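Local coordinates for protein isomaltodextranase (Arthrobacter globiformis, PDB 5AWO) that hydrolyses the alpha-1,6-glucosidic linkages of dextran-type polysaccharides, removing successive isomaltose units from the non-reducing ends of the chains, at residues 186-189 against 190-193; 226-229 against 230-234; 580-584 against 585-589. All coordinates share one frame; numbering follows the deposited sequence.

Contact 1 of 3, residues 186-189 against 190-193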
ATOM      1  N   TYR A 186      12.678 -16.115 -12.055  1.00 14.77           N
ATOM      2  CA  TYR A 186      12.839 -14.703 -12.460  1.00 14.05           C
ATOM      3  C   TYR A 186      12.747 -13.777 -11.243  1.00 13.92           C
ATOM      4  O   TYR A 186      13.565 -12.886 -11.052  1.00 14.28           O
ATOM      5  CB  TYR A 186      11.804 -14.273 -13.515  1.00 14.57           C
ATOM      6  CG  TYR A 186      12.345 -13.380 -14.620  1.00 14.13           C
ATOM      7  CD1 TYR A 186      13.418 -12.546 -14.415  1.00 14.15           C
ATOM      8  CD2 TYR A 186      11.748 -13.394 -15.876  1.00 13.52           C
ATOM      9  CE1 TYR A 186      13.926 -11.763 -15.432  1.00 13.71           C
ATOM     10  CE2 TYR A 186      12.228 -12.614 -16.907  1.00 14.09           C
ATOM     11  CZ  TYR A 186      13.336 -11.812 -16.699  1.00 13.10           C
ATOM     12  OH  TYR A 186      13.877 -11.070 -17.731  1.00 15.01           O
ATOM     13  N   VAL A 187      11.755 -14.055 -10.409  1.00 13.40           N
ATOM     14  CA  VAL A 187      11.526 -13.301  -9.185  1.00 13.68           C
ATOM     15  C   VAL A 187      12.735 -13.472  -8.246  1.00 14.78           C
ATOM     16  O   VAL A 187      13.283 -12.497  -7.737  1.00 14.52           O
ATOM     17  CB  VAL A 187      10.198 -13.678  -8.547  1.00 14.17           C
ATOM     18  CG1 VAL A 187      10.045 -13.022  -7.192  1.00 13.69           C
ATOM     19  CG2 VAL A 187       9.051 -13.268  -9.466  1.00 13.83           C
ATOM     20  N   ARG A 188      13.146 -14.724  -8.034  1.00 14.83           N
ATOM     21  CA  ARG A 188      14.339 -14.955  -7.195  1.00 14.60           C
ATOM     22  C   ARG A 188      15.639 -14.423  -7.773  1.00 14.62           C
ATOM     23  O   ARG A 188      16.517 -14.021  -7.022  1.00 14.57           O
ATOM     24  CB  ARG A 188      14.466 -16.431  -6.836  1.00 15.15           C
ATOM     25  CG  ARG A 188      13.364 -16.946  -5.940  1.00 16.55           C
ATOM     26  CD  ARG A 188      13.707 -18.244  -5.223  1.00 17.33           C
ATOM     27  NE  ARG A 188      12.565 -18.801  -4.500  1.00 18.47           N
ATOM     28  CZ  ARG A 188      11.742 -19.746  -4.960  1.00 18.50           C
ATOM     29  NH1 ARG A 188      11.897 -20.301  -6.153  1.00 19.71           N
ATOM     30  NH2 ARG A 188      10.738 -20.164  -4.198  1.00 20.60           N
ATOM     31  N   TYR A 189      15.760 -14.375  -9.084  1.00 14.26           N
ATOM     32  CA  TYR A 189      16.900 -13.765  -9.736  1.00 14.95           C
ATOM     33  C   TYR A 189      17.112 -12.326  -9.270  1.00 15.80           C
ATOM     34  O   TYR A 189      18.215 -11.933  -8.879  1.00 15.94           O
ATOM     35  CB  TYR A 189      16.705 -13.845 -11.232  1.00 14.86           C
ATOM     36  CG  TYR A 189      17.662 -13.101 -12.125  1.00 16.02           C
ATOM     37  CD1 TYR A 189      18.937 -13.608 -12.421  1.00 16.21           C
ATOM     38  CD2 TYR A 189      17.282 -11.903 -12.723  1.00 16.10           C
ATOM     39  CE1 TYR A 189      19.781 -12.937 -13.268  1.00 17.50           C
ATOM     40  CE2 TYR A 189      18.114 -11.238 -13.588  1.00 16.38           C
ATOM     41  CZ  TYR A 189      19.376 -11.753 -13.867  1.00 17.06           C
ATOM     42  OH  TYR A 189      20.219 -11.089 -14.757  1.00 17.55           O
ATOM     43  N   PHE A 190      16.043 -11.539  -9.255  1.00 15.45           N
ATOM     44  CA  PHE A 190      16.180 -10.172  -8.756  1.00 15.59           C
ATOM     45  C   PHE A 190      16.359 -10.113  -7.254  1.00 15.83           C
ATOM     46  O   PHE A 190      17.199  -9.367  -6.749  1.00 15.44           O
ATOM     47  CB  PHE A 190      14.988  -9.308  -9.231  1.00 15.06           C
ATOM     48  CG  PHE A 190      14.994  -9.072 -10.727  1.00 15.12           C
ATOM     49  CD1 PHE A 190      16.055  -8.424 -11.312  1.00 15.16           C
ATOM     50  CD2 PHE A 190      13.963  -9.502 -11.545  1.00 14.76           C
ATOM     51  CE1 PHE A 190      16.081  -8.217 -12.681  1.00 15.19           C
ATOM     52  CE2 PHE A 190      13.985  -9.289 -12.909  1.00 14.80           C
ATOM     53  CZ  PHE A 190      15.059  -8.659 -13.482  1.00 15.74           C
ATOM     54  N   LYS A 191      15.585 -10.905  -6.517  1.00 15.42           N
ATOM     55  CA  LYS A 191      15.715 -10.928  -5.063  1.00 16.30           C
ATOM     56  C   LYS A 191      17.168 -11.223  -4.668  1.00 17.59           C
ATOM     57  O   LYS A 191      17.742 -10.601  -3.779  1.00 17.99           O
ATOM     58  CB  LYS A 191      14.828 -11.998  -4.465  1.00 18.32           C
ATOM     59  CG  LYS A 191      14.992 -12.132  -2.968  1.00 21.30           C
ATOM     60  CD  LYS A 191      14.679 -13.516  -2.483  1.00 26.55           C
ATOM     61  CE  LYS A 191      13.225 -13.819  -2.588  1.00 27.62           C
ATOM     62  NZ  LYS A 191      12.984 -15.201  -2.069  1.00 27.01           N
ATOM     63  N   ASP A 192      17.758 -12.200  -5.339  1.00 17.13           N
ATOM     64  CA  ASP A 192      19.111 -12.650  -5.011  1.00 18.99           C
ATOM     65  C   ASP A 192      20.164 -11.596  -5.331  1.00 20.37           C
ATOM     66  O   ASP A 192      21.200 -11.522  -4.630  1.00 21.90           O
ATOM     67  CB  ASP A 192      19.406 -13.929  -5.787  1.00 17.51           C
ATOM     68  CG  ASP A 192      18.622 -15.129  -5.293  1.00 16.76           C
ATOM     69  OD1 ASP A 192      18.043 -15.098  -4.218  1.00 18.43           O
ATOM     70  OD2 ASP A 192      18.567 -16.147  -6.056  1.00 16.73           O
ATOM     71  N   LEU A 193      19.938 -10.813  -6.384  1.00 21.45           N
ATOM     72  CA  LEU A 193      20.789  -9.668  -6.737  1.00 23.31           C
ATOM     73  C   LEU A 193      20.790  -8.578  -5.669  1.00 23.84           C
ATOM     74  O   LEU A 193      21.629  -7.661  -5.730  1.00 27.98           O
ATOM     75  CB  LEU A 193      20.399  -9.088  -8.104  1.00 24.89           C
ATOM     76  CG  LEU A 193      20.763  -9.886  -9.352  1.00 25.69           C
ATOM     77  CD1 LEU A 193      19.967  -9.459 -10.573  1.00 26.05           C
ATOM     78  CD2 LEU A 193      22.252  -9.814  -9.667  1.00 27.53           C
TER
HETATM   79  O   HOH W   1      11.136 -17.749  -1.997  1.00 27.70           O
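Tyr-189 turns the edge of its ring toward the face of Phe-190 in a T-shaped stack, with centroids 5.1 Å apart and planes at 68°; Tyr-189 CD2 sits above the middle of the Phe-190 ring. With CG opposite its backbone N (chi1 171°), the Tyr-189 ring swings over beside that of Phe-190, which lets edge meet face. Tyr-186, one turn earlier, runs alongside Phe-190 in the same direction. Their planes are nearly parallel at 14° but slid apart, so the rings barely overlap, Tyr-186 CE1 lying 3.5 Å from Phe-190 CE2. Leu-193 supplies a CH-pi contact, its CD1 being 4.1 Å from the centroid of the Tyr-189 ring and over the face. Both tyrosine hydroxyls are hydrogen-bonded to the backbone of Ile-96. Elsewhere on helix 179-192, the extended Arg-188 and the bent Lys-191 share a water that accepts from Arg-188 NE at 3.1 Å and, weakly, from Lys-191 NZ. NE and NZ are themselves 4.4 Å apart, and Lys-191 NZ also donates to Ala-236 O. The chemistry is thus divided: the aromatic side of this helix of the TIM-barrel domain packs on Tyr-95 and on Trp-107 of helix 107-116, while on the charged side the shared water and the Ala-236 carbonyl probably ease the proximity of two positive charges.

Contact 2 of 3, residues 226-229 against 230-234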
ATOM      1  N   TYR A 226      -4.218 -15.616 -14.126  1.00 18.14           N
ATOM      2  CA  TYR A 226      -3.766 -14.428 -13.394  1.00 17.27           C
ATOM      3  C   TYR A 226      -3.582 -14.712 -11.915  1.00 16.86           C
ATOM      4  O   TYR A 226      -2.548 -14.368 -11.322  1.00 17.04           O
ATOM      5  CB  TYR A 226      -4.811 -13.330 -13.586  1.00 16.37           C
ATOM      6  CG  TYR A 226      -4.503 -11.999 -12.925  1.00 15.80           C
ATOM      7  CD1 TYR A 226      -3.434 -11.230 -13.342  1.00 16.53           C
ATOM      8  CD2 TYR A 226      -5.305 -11.507 -11.921  1.00 16.41           C
ATOM      9  CE1 TYR A 226      -3.167 -10.010 -12.760  1.00 15.37           C
ATOM     10  CE2 TYR A 226      -5.062 -10.272 -11.342  1.00 16.17           C
ATOM     11  CZ  TYR A 226      -3.999  -9.526 -11.766  1.00 15.99           C
ATOM     12  OH  TYR A 226      -3.736  -8.279 -11.208  1.00 16.09           O
ATOM     13  N   GLU A 227      -4.573 -15.353 -11.304  1.00 17.60           N
ATOM     14  CA  GLU A 227      -4.446 -15.758  -9.907  1.00 18.56           C
ATOM     15  C   GLU A 227      -3.279 -16.703  -9.653  1.00 17.64           C
ATOM     16  O   GLU A 227      -2.554 -16.588  -8.672  1.00 17.70           O
ATOM     17  CB  GLU A 227      -5.758 -16.366  -9.424  1.00 21.60           C
ATOM     18  CG  GLU A 227      -6.819 -15.279  -9.331  1.00 25.01           C
ATOM     19  CD  GLU A 227      -8.178 -15.772  -8.916  1.00 30.26           C
ATOM     20  OE1 GLU A 227      -8.496 -16.953  -9.155  1.00 34.52           O
ATOM     21  OE2 GLU A 227      -8.918 -14.942  -8.351  1.00 33.90           O
ATOM     22  N   LEU A 228      -3.100 -17.659 -10.557  1.00 17.18           N
ATOM     23  CA  LEU A 228      -2.006 -18.599 -10.428  1.00 18.17           C
ATOM     24  C   LEU A 228      -0.645 -17.889 -10.527  1.00 16.25           C
ATOM     25  O   LEU A 228       0.241 -18.087  -9.689  1.00 16.19           O
ATOM     26  CB  LEU A 228      -2.135 -19.646 -11.535  1.00 18.52           C
ATOM     27  CG  LEU A 228      -1.072 -20.734 -11.559  1.00 21.21           C
ATOM     28  CD1 LEU A 228      -1.155 -21.543 -10.281  1.00 20.34           C
ATOM     29  CD2 LEU A 228      -1.286 -21.622 -12.773  1.00 22.13           C
ATOM     30  N   ALA A 229      -0.493 -17.057 -11.546  1.00 16.25           N
ATOM     31  CA  ALA A 229       0.741 -16.294 -11.756  1.00 16.09           C
ATOM     32  C   ALA A 229       1.088 -15.437 -10.536  1.00 15.43           C
ATOM     33  O   ALA A 229       2.223 -15.432 -10.076  1.00 14.94           O
ATOM     34  CB  ALA A 229       0.637 -15.440 -12.997  1.00 16.81           C
ATOM     35  N   LEU A 230       0.104 -14.703 -10.037  1.00 14.79           N
ATOM     36  CA  LEU A 230       0.326 -13.906  -8.825  1.00 15.36           C
ATOM     37  C   LEU A 230       0.753 -14.739  -7.636  1.00 14.80           C
ATOM     38  O   LEU A 230       1.622 -14.320  -6.876  1.00 14.62           O
ATOM     39  CB  LEU A 230      -0.871 -13.043  -8.488  1.00 15.90           C
ATOM     40  CG  LEU A 230      -1.187 -11.884  -9.433  1.00 16.35           C
ATOM     41  CD1 LEU A 230      -2.428 -11.169  -8.912  1.00 17.73           C
ATOM     42  CD2 LEU A 230      -0.007 -10.935  -9.628  1.00 17.43           C
ATOM     43  N   SER A 231       0.173 -15.949  -7.504  1.00 15.43           N
ATOM     44  CA  SER A 231       0.559 -16.808  -6.371  1.00 16.33           C
ATOM     45  C   SER A 231       2.015 -17.248  -6.469  1.00 15.36           C
ATOM     46  O   SER A 231       2.753 -17.259  -5.486  1.00 15.80           O
ATOM     47  CB  SER A 231      -0.368 -18.016  -6.199  1.00 17.35           C
ATOM     48  OG  SER A 231      -0.241 -18.983  -7.240  1.00 19.65           O
ATOM     49  N   TRP A 232       2.463 -17.516  -7.692  1.00 15.70           N
ATOM     50  CA  TRP A 232       3.851 -17.900  -7.886  1.00 16.24           C
ATOM     51  C   TRP A 232       4.819 -16.778  -7.511  1.00 15.35           C
ATOM     52  O   TRP A 232       5.866 -16.983  -6.896  1.00 15.02           O
ATOM     53  CB  TRP A 232       4.091 -18.264  -9.348  1.00 16.12           C
ATOM     54  CG  TRP A 232       3.434 -19.526  -9.826  1.00 16.39           C
ATOM     55  CD1 TRP A 232       2.873 -20.515  -9.067  1.00 17.71           C
ATOM     56  CD2 TRP A 232       3.277 -19.929 -11.188  1.00 16.22           C
ATOM     57  NE1 TRP A 232       2.402 -21.522  -9.884  1.00 18.40           N
ATOM     58  CE2 TRP A 232       2.644 -21.182 -11.188  1.00 17.14           C
ATOM     59  CE3 TRP A 232       3.651 -19.366 -12.401  1.00 16.79           C
ATOM     60  CZ2 TRP A 232       2.355 -21.867 -12.371  1.00 17.26           C
ATOM     61  CZ3 TRP A 232       3.346 -20.044 -13.582  1.00 17.03           C
ATOM     62  CH2 TRP A 232       2.717 -21.279 -13.544  1.00 18.02           C
ATOM     63  N   ILE A 233       4.472 -15.564  -7.942  1.00 15.31           N
ATOM     64  CA  ILE A 233       5.293 -14.370  -7.674  1.00 15.08           C
ATOM     65  C   ILE A 233       5.410 -14.095  -6.153  1.00 14.13           C
ATOM     66  O   ILE A 233       6.494 -13.867  -5.633  1.00 13.67           O
ATOM     67  CB  ILE A 233       4.698 -13.151  -8.423  1.00 15.12           C
ATOM     68  CG1 ILE A 233       4.828 -13.329  -9.946  1.00 15.11           C
ATOM     69  CG2 ILE A 233       5.342 -11.855  -7.981  1.00 15.55           C
ATOM     70  CD1 ILE A 233       3.968 -12.377 -10.777  1.00 15.69           C
ATOM     71  N   ASN A 234       4.263 -14.153  -5.486  1.00 15.11           N
ATOM     72  CA  ASN A 234       4.189 -13.979  -4.036  1.00 15.69           C
ATOM     73  C   ASN A 234       5.115 -14.973  -3.332  1.00 15.71           C
ATOM     74  O   ASN A 234       5.983 -14.592  -2.569  1.00 17.03           O
ATOM     75  CB  ASN A 234       2.725 -14.169  -3.624  1.00 15.75           C
ATOM     76  CG  ASN A 234       2.485 -14.175  -2.137  1.00 16.62           C
ATOM     77  OD1 ASN A 234       3.340 -13.854  -1.325  1.00 16.24           O
ATOM     78  ND2 ASN A 234       1.271 -14.575  -1.792  1.00 17.72           N
TER
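Leu-230 CD1 lies over one face of the Tyr-226 ring, 3.9 Å from its centroid and 23° off the normal, a CH-pi contact between residues one helical turn apart. The methyl is displaced toward the phenol end, with Tyr-226 CZ the nearest ring atom at 3.6 Å. This is the tightly packed side of helix 223-237 in the TIM-barrel domain: the Tyr-226 hydroxyl is hydrogen-bonded to Glu-257. A second apolar pair spans the border to the solvent side, where partly exposed Leu-228 covers buried Trp-232. Leu-228 CG stands 3.5 Å above the indole plane and its CD2 is 3.7 Å from Trp-232 CZ2. The looser side carries partly exposed Glu-227 and Ser-231. Here the serine hydroxyl turns back on the helix: with chi1 at 69°, OG lies between the backbone N and carbonyl carbon and donates to Leu-228 O at 2.7 Å. That oxygen also accepts a hydrogen bond from Trp-232 N at 3.0 Å, so two donors grip it. The chemistry implies that Ser-231 spends its hydroxyl proton within its own helix, while Tyr-226 and Trp-232, each covered on a face by a leucine of that helix, also meet helices 203-208, 251-260 and 179-192.

Contact 3 of 3, residues 580-584 against 585-589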
ATOM      1  N   ILE A 580      -3.518  -9.039  27.583  1.00 33.42           N
ATOM      2  CA  ILE A 580      -2.835  -9.446  26.379  1.00 32.34           C
ATOM      3  C   ILE A 580      -1.338  -9.337  26.633  1.00 31.47           C
ATOM      4  O   ILE A 580      -0.884  -8.366  27.242  1.00 34.10           O
ATOM      5  CB  ILE A 580      -3.325  -8.588  25.184  1.00 30.90           C
ATOM      6  CG1 ILE A 580      -2.862  -9.183  23.860  1.00 30.29           C
ATOM      7  CG2 ILE A 580      -2.885  -7.136  25.332  1.00 31.12           C
ATOM      8  CD1 ILE A 580      -3.552  -8.561  22.658  1.00 29.46           C
ATOM      9  N   THR A 581      -0.583 -10.347  26.231  1.00 32.45           N
ATOM     10  CA  THR A 581       0.863 -10.299  26.344  1.00 34.07           C
ATOM     11  C   THR A 581       1.399  -9.572  25.111  1.00 34.79           C
ATOM     12  O   THR A 581       1.322 -10.121  24.014  1.00 38.04           O
ATOM     13  CB  THR A 581       1.510 -11.701  26.565  1.00 35.94           C
ATOM     14  OG1 THR A 581       1.155 -12.643  25.532  1.00 39.10           O
ATOM     15  CG2 THR A 581       1.040 -12.269  27.907  1.00 35.27           C
ATOM     16  N   LEU A 582       1.884  -8.336  25.316  1.00 32.55           N
ATOM     17  CA  LEU A 582       2.550  -7.517  24.260  1.00 31.55           C
ATOM     18  C   LEU A 582       4.047  -7.416  24.540  1.00 30.73           C
ATOM     19  O   LEU A 582       4.478  -7.380  25.700  1.00 30.16           O
ATOM     20  CB  LEU A 582       1.950  -6.102  24.182  1.00 33.33           C
ATOM     21  CG  LEU A 582       0.444  -5.974  24.047  1.00 33.32           C
ATOM     22  CD1 LEU A 582       0.016  -4.529  24.208  1.00 35.07           C
ATOM     23  CD2 LEU A 582      -0.049  -6.554  22.727  1.00 34.12           C
ATOM     24  N   ASP A 583       4.852  -7.384  23.479  1.00 29.27           N
ATOM     25  CA  ASP A 583       6.300  -7.297  23.604  1.00 29.68           C
ATOM     26  C   ASP A 583       6.717  -5.840  23.429  1.00 31.40           C
ATOM     27  O   ASP A 583       5.916  -5.026  22.979  1.00 31.66           O
ATOM     28  CB  ASP A 583       7.016  -8.230  22.593  1.00 27.90           C
ATOM     29  CG  ASP A 583       7.035  -9.712  23.029  1.00 31.48           C
ATOM     30  OD1 ASP A 583       6.669  -9.999  24.181  1.00 30.48           O
ATOM     31  OD2 ASP A 583       7.452 -10.625  22.237  1.00 28.24           O
ATOM     32  N   ALA A 584       7.939  -5.501  23.846  1.00 31.19           N
ATOM     33  CA  ALA A 584       8.460  -4.150  23.690  1.00 32.06           C
ATOM     34  C   ALA A 584       8.453  -3.817  22.203  1.00 29.92           C
ATOM     35  O   ALA A 584       8.858  -4.628  21.402  1.00 28.89           O
ATOM     36  CB  ALA A 584       9.886  -4.044  24.205  1.00 32.77           C
ATOM     37  N   GLY A 585       8.017  -2.620  21.871  1.00 32.05           N
ATOM     38  CA  GLY A 585       8.055  -2.157  20.497  1.00 29.91           C
ATOM     39  C   GLY A 585       6.780  -2.559  19.808  1.00 27.31           C
ATOM     40  O   GLY A 585       5.722  -2.519  20.414  1.00 27.08           O
ATOM     41  N   LEU A 586       6.903  -2.961  18.543  1.00 27.73           N
ATOM     42  CA  LEU A 586       5.759  -3.057  17.648  1.00 25.74           C
ATOM     43  C   LEU A 586       5.058  -4.401  17.762  1.00 24.19           C
ATOM     44  O   LEU A 586       5.676  -5.441  17.568  1.00 24.88           O
ATOM     45  CB  LEU A 586       6.205  -2.860  16.192  1.00 24.30           C
ATOM     46  CG  LEU A 586       5.103  -3.013  15.124  1.00 23.19           C
ATOM     47  CD1 LEU A 586       3.994  -1.973  15.246  1.00 21.64           C
ATOM     48  CD2 LEU A 586       5.754  -2.949  13.748  1.00 22.95           C
ATOM     49  N   ASN A 587       3.757  -4.340  18.012  1.00 23.05           N
ATOM     50  CA  ASN A 587       2.910  -5.520  18.003  1.00 24.64           C
ATOM     51  C   ASN A 587       1.738  -5.263  17.080  1.00 21.92           C
ATOM     52  O   ASN A 587       1.205  -4.147  17.053  1.00 21.66           O
ATOM     53  CB  ASN A 587       2.364  -5.823  19.418  1.00 27.58           C
ATOM     54  CG  ASN A 587       3.462  -6.128  20.414  1.00 30.68           C
ATOM     55  OD1 ASN A 587       3.881  -7.293  20.579  1.00 32.31           O
ATOM     56  ND2 ASN A 587       3.970  -5.079  21.048  1.00 30.22           N
ATOM     57  N   LEU A 588       1.315  -6.297  16.364  1.00 21.60           N
ATOM     58  CA  LEU A 588       0.066  -6.248  15.621  1.00 20.35           C
ATOM     59  C   LEU A 588      -0.998  -7.001  16.398  1.00 19.94           C
ATOM     60  O   LEU A 588      -0.847  -8.216  16.625  1.00 22.00           O
ATOM     61  CB  LEU A 588       0.230  -6.846  14.224  1.00 19.30           C
ATOM     62  CG  LEU A 588       1.104  -6.074  13.222  1.00 19.56           C
ATOM     63  CD1 LEU A 588       0.645  -4.625  13.099  1.00 19.52           C
ATOM     64  CD2 LEU A 588       2.586  -6.119  13.542  1.00 20.57           C
ATOM     65  N   VAL A 589      -2.031  -6.295  16.823  1.00 20.49           N
ATOM     66  CA  VAL A 589      -3.127  -6.895  17.580  1.00 21.39           C
ATOM     67  C   VAL A 589      -4.286  -7.002  16.618  1.00 22.39           C
ATOM     68  O   VAL A 589      -4.814  -5.980  16.148  1.00 21.74           O
ATOM     69  CB  VAL A 589      -3.486  -6.055  18.827  1.00 23.30           C
ATOM     70  CG1 VAL A 589      -4.672  -6.663  19.563  1.00 24.30           C
ATOM     71  CG2 VAL A 589      -2.288  -5.962  19.764  1.00 23.29           C
TER
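Asn-587 carries the polar part of the turn linking strands 574-582 and 585-592, its side-chain amide facing the backbone of Asp-583. OD1 of Asn-587 accepts from Asp-583 N at 3.1 Å, nearly straight at the hydrogen (170°), although the donor approaches 27° from the carbonyl plane. Asn-587 ND2 donates to Asp-583 O at 2.7 Å, a length to be read with caution because the position of that oxygen is less sure. With CG opposite the carbonyl carbon, the amide is turned back to the turn, where it bonds both N and O of Asp-583. Apolar contacts follow beyond the turn: Ile-580 CD1 and Val-589 CG1 meet tip to tip at 3.8 Å, and the Leu-582 and Val-589 side chains cross at about a right angle, with Leu-582 CD2 and Val-589 CG2 also 3.8 Å apart. Backbone conformation contributes at Gly-585, whose positive phi would press a beta carbon against Ala-584 O. The two strands splay at 144° and pair with different partners. In this carbohydrate-binding module, strand 574-582 hydrogen-bonds to strand 526-535, whereas strand 585-592 runs between 515-522 and 542-549, so the turn passes from one antiparallel sheet to the other.

How the contacts relate
Contacts 1 and 2 lie on neighbouring helices, 179-192 and 223-237, beside the eight-stranded parallel barrel of the catalytic domain. They touch where Val-187 CG1 packs on Ile-233 O, 4.0 Å away, although their centres are 16 Å apart. Contact 2 is the more buried, whereas contact 1 runs from a buried aromatic side to partly exposed and exposed charged residues. Contact 3, in the carbohydrate-binding module, is partly buried. Both helical contacts rest on i to i+4 bonds, but contact 1 adds a ring cluster and a water between charges, contact 2 leucines on aromatic faces and a serine bound to its own helix. In contact 3 a side-chain amide on strand 585-592 bonds to the backbone of the turn joining two sheets.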